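Local atomic coordinates of NADPH-flavin oxidoreductase (Vibrio parahaemolyticus serotype O3:K6, PDB entry 5UU6), a protein that probably reduces flavins or nitro compounds with electrons from NADPH, using bound flavin mononucleotide as cofactor. Residues A[139-153]-A[229-241]. Residues are numbered along the deposited sequence; the frame is centred on the assembly and turned at random. Where two conformers were deposited one is given.
Sequences AQQVDELLGLPQNTA and PHILPYLNGKGLA
The methyl CB of A139 sits 3.6 Å from the centroid of the Y234 ring and 10° off its normal, a CH-pi contact that joins helix 139-145 to the C-terminal helix 231-237 of this FMN-dependent nitroreductase fold. Next to the ring, A153, second residue of strand 152-161, turns its CB toward L235 CD2 and, at 3.7 Å, L240 CD1, so 229-241 packs against both helix 139-145 and the first residues of strand 152-161. With its ring set anti to the backbone N (chi1 170°), Y234 runs past A139 and delivers its OH to D143 OD2 at 2.5 Å, while A153 CB meets the ring obliquely. D143 OD2 is gripped twice: Y234 OH uses its anti lone pair, while K238 NZ, 2.6 Å from D143 OD2, uses the syn one in a salt bridge. Y234 OH also accepts from the backbone N of I154, which would help hold the phenol in place. The K238 chain folds at chi2, chi3 and chi4, bringing its buried ammonium also to P149 O and T152 O; both carbonyls receive it from above their planes. Farther out, the P149–T152 type II turn meets the Schellman end at G239, where N151 N donates to K238 O at 2.7 Å. At the solvent-exposed edge, Q150 NE2 bonds G237 O at 3.1 Å, G237 O lying 3° out of the side-chain amide plane of Q150.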
loop_
_atom_site.group_PDB
_atom_site.type_symbol
_atom_site.label_atom_id
_atom_site.label_comp_id
_atom_site.label_asym_id
_atom_site.label_seq_id
_atom_site.Cartn_x
_atom_site.Cartn_y
_atom_site.Cartn_z
ATOM N N ALA A 139 -18.929 5.128 -0.609
ATOM C CA ALA A 139 -17.853 6.002 -0.136
ATOM C C ALA A 139 -18.398 7.334 0.371
ATOM O O ALA A 139 -18.096 7.755 1.496
ATOM C CB ALA A 139 -16.831 6.210 -1.257
ATOM N N GLN A 140 -19.276 7.974 -0.404
ATOM C CA GLN A 140 -19.776 9.285 0.009
ATOM C C GLN A 140 -20.498 9.233 1.366
ATOM O O GLN A 140 -20.302 10.115 2.210
ATOM C CB GLN A 140 -20.719 9.846 -1.051
ATOM C CG GLN A 140 -21.244 11.218 -0.688
ATOM C CD GLN A 140 -20.118 12.247 -0.564
ATOM O OE1 GLN A 140 -19.098 12.163 -1.250
ATOM N NE2 GLN A 140 -20.307 13.217 0.314
ATOM N N GLN A 141 -21.352 8.223 1.580
ATOM C CA GLN A 141 -22.076 8.130 2.848
ATOM C C GLN A 141 -21.136 7.812 4.012
ATOM O O GLN A 141 -21.359 8.285 5.135
ATOM C CB GLN A 141 -23.181 7.068 2.751
ATOM C CG GLN A 141 -24.412 7.492 1.936
ATOM C CD GLN A 141 -25.450 6.380 1.802
ATOM O OE1 GLN A 141 -26.486 6.389 2.481
ATOM N NE2 GLN A 141 -25.178 5.416 0.921
ATOM N N VAL A 142 -20.097 7.009 3.763
ATOM C CA VAL A 142 -19.095 6.715 4.791
ATOM C C VAL A 142 -18.328 7.984 5.150
ATOM O O VAL A 142 -18.103 8.300 6.328
ATOM C CB VAL A 142 -18.142 5.609 4.283
ATOM C CG1 VAL A 142 -16.940 5.408 5.247
ATOM C CG2 VAL A 142 -18.942 4.309 4.148
ATOM N N ASP A 143 -17.901 8.714 4.118
ATOM C CA ASP A 143 -17.255 10.011 4.253
ATOM C C ASP A 143 -18.074 10.960 5.125
ATOM O O ASP A 143 -17.546 11.582 6.058
ATOM C CB ASP A 143 -17.045 10.561 2.824
ATOM C CG ASP A 143 -16.119 11.763 2.769
ATOM O OD1 ASP A 143 -16.564 12.833 3.204
ATOM O OD2 ASP A 143 -14.947 11.633 2.293
ATOM N N GLU A 144 -19.374 11.098 4.835
ATOM C CA GLU A 144 -20.192 12.006 5.633
ATOM C C GLU A 144 -20.316 11.494 7.065
ATOM O O GLU A 144 -20.323 12.280 8.015
ATOM C CB GLU A 144 -21.579 12.186 4.987
ATOM C CG GLU A 144 -21.495 12.780 3.562
ATOM C CD GLU A 144 -22.777 12.652 2.732
ATOM O OE1 GLU A 144 -22.760 13.080 1.548
ATOM O OE2 GLU A 144 -23.799 12.138 3.258
ATOM N N LEU A 145 -20.412 10.176 7.239
ATOM C CA LEU A 145 -20.574 9.624 8.577
ATOM C C LEU A 145 -19.350 9.904 9.454
ATOM O O LEU A 145 -19.489 10.128 10.656
ATOM C CB LEU A 145 -20.845 8.113 8.467
ATOM C CG LEU A 145 -20.968 7.335 9.783
ATOM C CD1 LEU A 145 -22.331 7.604 10.532
ATOM C CD2 LEU A 145 -20.694 5.863 9.632
ATOM N N LEU A 146 -18.148 9.923 8.874
ATOM C CA LEU A 146 -16.933 10.142 9.653
ATOM C C LEU A 146 -16.524 11.606 9.697
ATOM O O LEU A 146 -15.465 11.911 10.256
ATOM C CB LEU A 146 -15.772 9.314 9.096
ATOM C CG LEU A 146 -16.008 7.800 9.055
ATOM C CD1 LEU A 146 -14.817 7.075 8.448
ATOM C CD2 LEU A 146 -16.338 7.213 10.418
ATOM N N GLY A 147 -17.326 12.496 9.112
ATOM C CA GLY A 147 -17.063 13.930 9.130
ATOM C C GLY A 147 -15.789 14.350 8.428
ATOM O O GLY A 147 -15.093 15.256 8.909
ATOM N N LEU A 148 -15.454 13.702 7.274
ATOM C CA LEU A 148 -14.176 14.055 6.657
ATOM C C LEU A 148 -14.264 15.414 5.961
ATOM O O LEU A 148 -15.250 15.695 5.270
ATOM C CB LEU A 148 -13.755 13.000 5.649
ATOM C CG LEU A 148 -13.692 11.574 6.183
ATOM C CD1 LEU A 148 -13.254 10.698 5.036
ATOM C CD2 LEU A 148 -12.692 11.515 7.333
ATOM N N PRO A 149 -13.245 16.264 6.113
ATOM C CA PRO A 149 -13.190 17.524 5.368
ATOM C C PRO A 149 -12.758 17.318 3.916
ATOM O O PRO A 149 -12.457 16.219 3.460
ATOM C CB PRO A 149 -12.134 18.328 6.130
ATOM C CG PRO A 149 -11.177 17.284 6.630
ATOM C CD PRO A 149 -12.056 16.075 6.962
ATOM N N GLN A 150 -12.736 18.421 3.185
ATOM C CA GLN A 150 -12.118 18.450 1.874
ATOM C C GLN A 150 -10.655 18.023 1.961
ATOM O O GLN A 150 -10.012 18.128 3.014
ATOM C CB GLN A 150 -12.244 19.863 1.286
ATOM C CG GLN A 150 -13.683 20.238 0.931
ATOM C CD GLN A 150 -14.304 19.253 -0.060
ATOM O OE1 GLN A 150 -15.106 18.396 0.321
ATOM N NE2 GLN A 150 -13.922 19.362 -1.322
ATOM N N ASN A 151 -10.139 17.500 0.847
ATOM C CA ASN A 151 -8.754 17.029 0.724
ATOM C C ASN A 151 -8.490 15.740 1.489
ATOM O O ASN A 151 -7.334 15.386 1.710
ATOM C CB ASN A 151 -7.733 18.098 1.172
ATOM C CG ASN A 151 -7.577 19.237 0.170
ATOM O OD1 ASN A 151 -8.344 19.363 -0.787
ATOM N ND2 ASN A 151 -6.552 20.061 0.377
ATOM N N THR A 152 -9.530 15.035 1.929
ATOM C CA THR A 152 -9.396 13.703 2.518
ATOM C C THR A 152 -10.408 12.784 1.840
ATOM O O THR A 152 -11.413 13.250 1.293
ATOM C CB THR A 152 -9.633 13.706 4.041
ATOM O OG1 THR A 152 -11.011 14.013 4.304
ATOM C CG2 THR A 152 -8.818 14.758 4.697
ATOM N N ALA A 153 -10.149 11.476 1.886
ATOM C CA ALA A 153 -11.031 10.492 1.254
ATOM C C ALA A 153 -10.808 9.126 1.888
ATOM O O ALA A 153 -9.668 8.746 2.116
ATOM C CB ALA A 153 -10.781 10.388 -0.255
ATOM N N PRO A 229 -18.113 2.709 -10.321
ATOM C CA PRO A 229 -17.930 3.859 -11.213
ATOM C C PRO A 229 -18.148 5.193 -10.533
ATOM O O PRO A 229 -17.764 6.227 -11.097
ATOM C CB PRO A 229 -18.969 3.611 -12.337
ATOM C CG PRO A 229 -20.037 2.684 -11.702
ATOM C CD PRO A 229 -19.270 1.857 -10.673
ATOM N N HIS A 230 -18.746 5.208 -9.348
ATOM C CA HIS A 230 -18.912 6.431 -8.577
ATOM C C HIS A 230 -17.601 6.920 -7.933
ATOM O O HIS A 230 -17.623 7.983 -7.300
ATOM C CB HIS A 230 -19.965 6.193 -7.481
ATOM C CG HIS A 230 -19.570 5.105 -6.518
ATOM N ND1 HIS A 230 -19.610 3.762 -6.849
ATOM C CD2 HIS A 230 -19.063 5.166 -5.260
ATOM C CE1 HIS A 230 -19.173 3.046 -5.826
ATOM N NE2 HIS A 230 -18.842 3.873 -4.848
ATOM N N ILE A 231 -16.476 6.202 -8.054
ATOM C CA ILE A 231 -15.334 6.514 -7.187
ATOM C C ILE A 231 -14.585 7.768 -7.678
ATOM O O ILE A 231 -14.161 8.603 -6.861
ATOM C CB ILE A 231 -14.400 5.292 -7.020
ATOM C CG1 ILE A 231 -14.953 4.355 -5.947
ATOM C CG2 ILE A 231 -12.987 5.671 -6.607
ATOM C CD1 ILE A 231 -15.105 5.021 -4.527
ATOM N N LEU A 232 -14.407 7.937 -8.990
ATOM C CA LEU A 232 -13.821 9.197 -9.452
ATOM C C LEU A 232 -14.655 10.413 -9.037
ATOM O O LEU A 232 -14.076 11.358 -8.464
ATOM C CB LEU A 232 -13.582 9.179 -10.965
ATOM C CG LEU A 232 -12.871 10.412 -11.535
ATOM C CD1 LEU A 232 -11.476 10.601 -10.867
ATOM C CD2 LEU A 232 -12.744 10.299 -13.100
ATOM N N PRO A 233 -15.981 10.466 -9.267
ATOM C CA PRO A 233 -16.769 11.577 -8.689
ATOM C C PRO A 233 -16.615 11.710 -7.179
ATOM O O PRO A 233 -16.599 12.836 -6.674
ATOM C CB PRO A 233 -18.228 11.224 -9.057
ATOM C CG PRO A 233 -18.112 10.351 -10.292
ATOM C CD PRO A 233 -16.826 9.548 -10.061
ATOM N N TYR A 234 -16.564 10.595 -6.438
ATOM C CA TYR A 234 -16.334 10.673 -4.999
ATOM C C TYR A 234 -15.054 11.464 -4.707
ATOM O O TYR A 234 -15.075 12.491 -4.007
ATOM C CB TYR A 234 -16.245 9.260 -4.385
ATOM C CG TYR A 234 -15.762 9.316 -2.942
ATOM C CD1 TYR A 234 -16.452 10.058 -1.965
ATOM C CD2 TYR A 234 -14.558 8.726 -2.576
ATOM C CE1 TYR A 234 -15.968 10.140 -0.639
ATOM C CE2 TYR A 234 -14.065 8.813 -1.239
ATOM C CZ TYR A 234 -14.755 9.531 -0.310
ATOM O OH TYR A 234 -14.226 9.602 0.971
ATOM N N LEU A 235 -13.931 11.006 -5.272
ATOM C CA LEU A 235 -12.640 11.659 -5.066
ATOM C C LEU A 235 -12.677 13.117 -5.519
ATOM O O LEU A 235 -12.214 14.018 -4.806
ATOM C CB LEU A 235 -11.545 10.879 -5.815
ATOM C CG LEU A 235 -11.215 9.440 -5.354
ATOM C CD1 LEU A 235 -10.208 8.778 -6.317
ATOM C CD2 LEU A 235 -10.660 9.353 -3.932
ATOM N N ASN A 236 -13.224 13.376 -6.717
ATOM C CA ASN A 236 -13.271 14.742 -7.203
ATOM C C ASN A 236 -14.081 15.627 -6.279
ATOM O O ASN A 236 -13.672 16.751 -5.994
ATOM C CB ASN A 236 -13.826 14.777 -8.633
ATOM C CG ASN A 236 -12.864 14.157 -9.625
ATOM O OD1 ASN A 236 -11.677 13.911 -9.294
ATOM N ND2 ASN A 236 -13.349 13.875 -10.829
ATOM N N GLY A 237 -15.191 15.114 -5.732
ATOM C CA GLY A 237 -15.968 15.895 -4.771
ATOM C C GLY A 237 -15.219 16.256 -3.494
ATOM O O GLY A 237 -15.600 17.213 -2.819
ATOM N N LYS A 238 -14.162 15.514 -3.140
ATOM C CA LYS A 238 -13.338 15.866 -1.989
ATOM C C LYS A 238 -12.122 16.722 -2.379
ATOM O O LYS A 238 -11.268 17.005 -1.525
ATOM C CB LYS A 238 -12.841 14.604 -1.255
ATOM C CG LYS A 238 -13.901 13.562 -0.889
ATOM C CD LYS A 238 -15.085 14.146 -0.023
ATOM C CE LYS A 238 -14.641 14.894 1.257
ATOM N NZ LYS A 238 -13.920 13.977 2.192
ATOM N N GLY A 239 -12.019 17.126 -3.642
ATOM C CA GLY A 239 -10.887 17.907 -4.116
ATOM C C GLY A 239 -9.703 17.113 -4.641
ATOM O O GLY A 239 -8.659 17.709 -4.919
ATOM N N LEU A 240 -9.824 15.802 -4.815
ATOM C CA LEU A 240 -8.676 14.975 -5.173
ATOM C C LEU A 240 -8.817 14.406 -6.577
ATOM O O LEU A 240 -9.921 14.172 -7.052
ATOM C CB LEU A 240 -8.495 13.813 -4.176
ATOM C CG LEU A 240 -8.456 14.169 -2.686
ATOM C CD1 LEU A 240 -8.621 12.930 -1.841
ATOM C CD2 LEU A 240 -7.157 14.904 -2.314
ATOM N N ALA A 241 -7.676 14.113 -7.200
ATOM C CA ALA A 241 -7.616 13.333 -8.430
ATOM C C ALA A 241 -8.340 14.023 -9.579
ATOM O O ALA A 241 -8.995 13.346 -10.386
ATOM C CB ALA A 241 -8.198 11.924 -8.225
HETATM O O HOH W 1 -17.176 13.406 -2.692
HETATM O O HOH W 2 -8.130 20.128 -3.484
#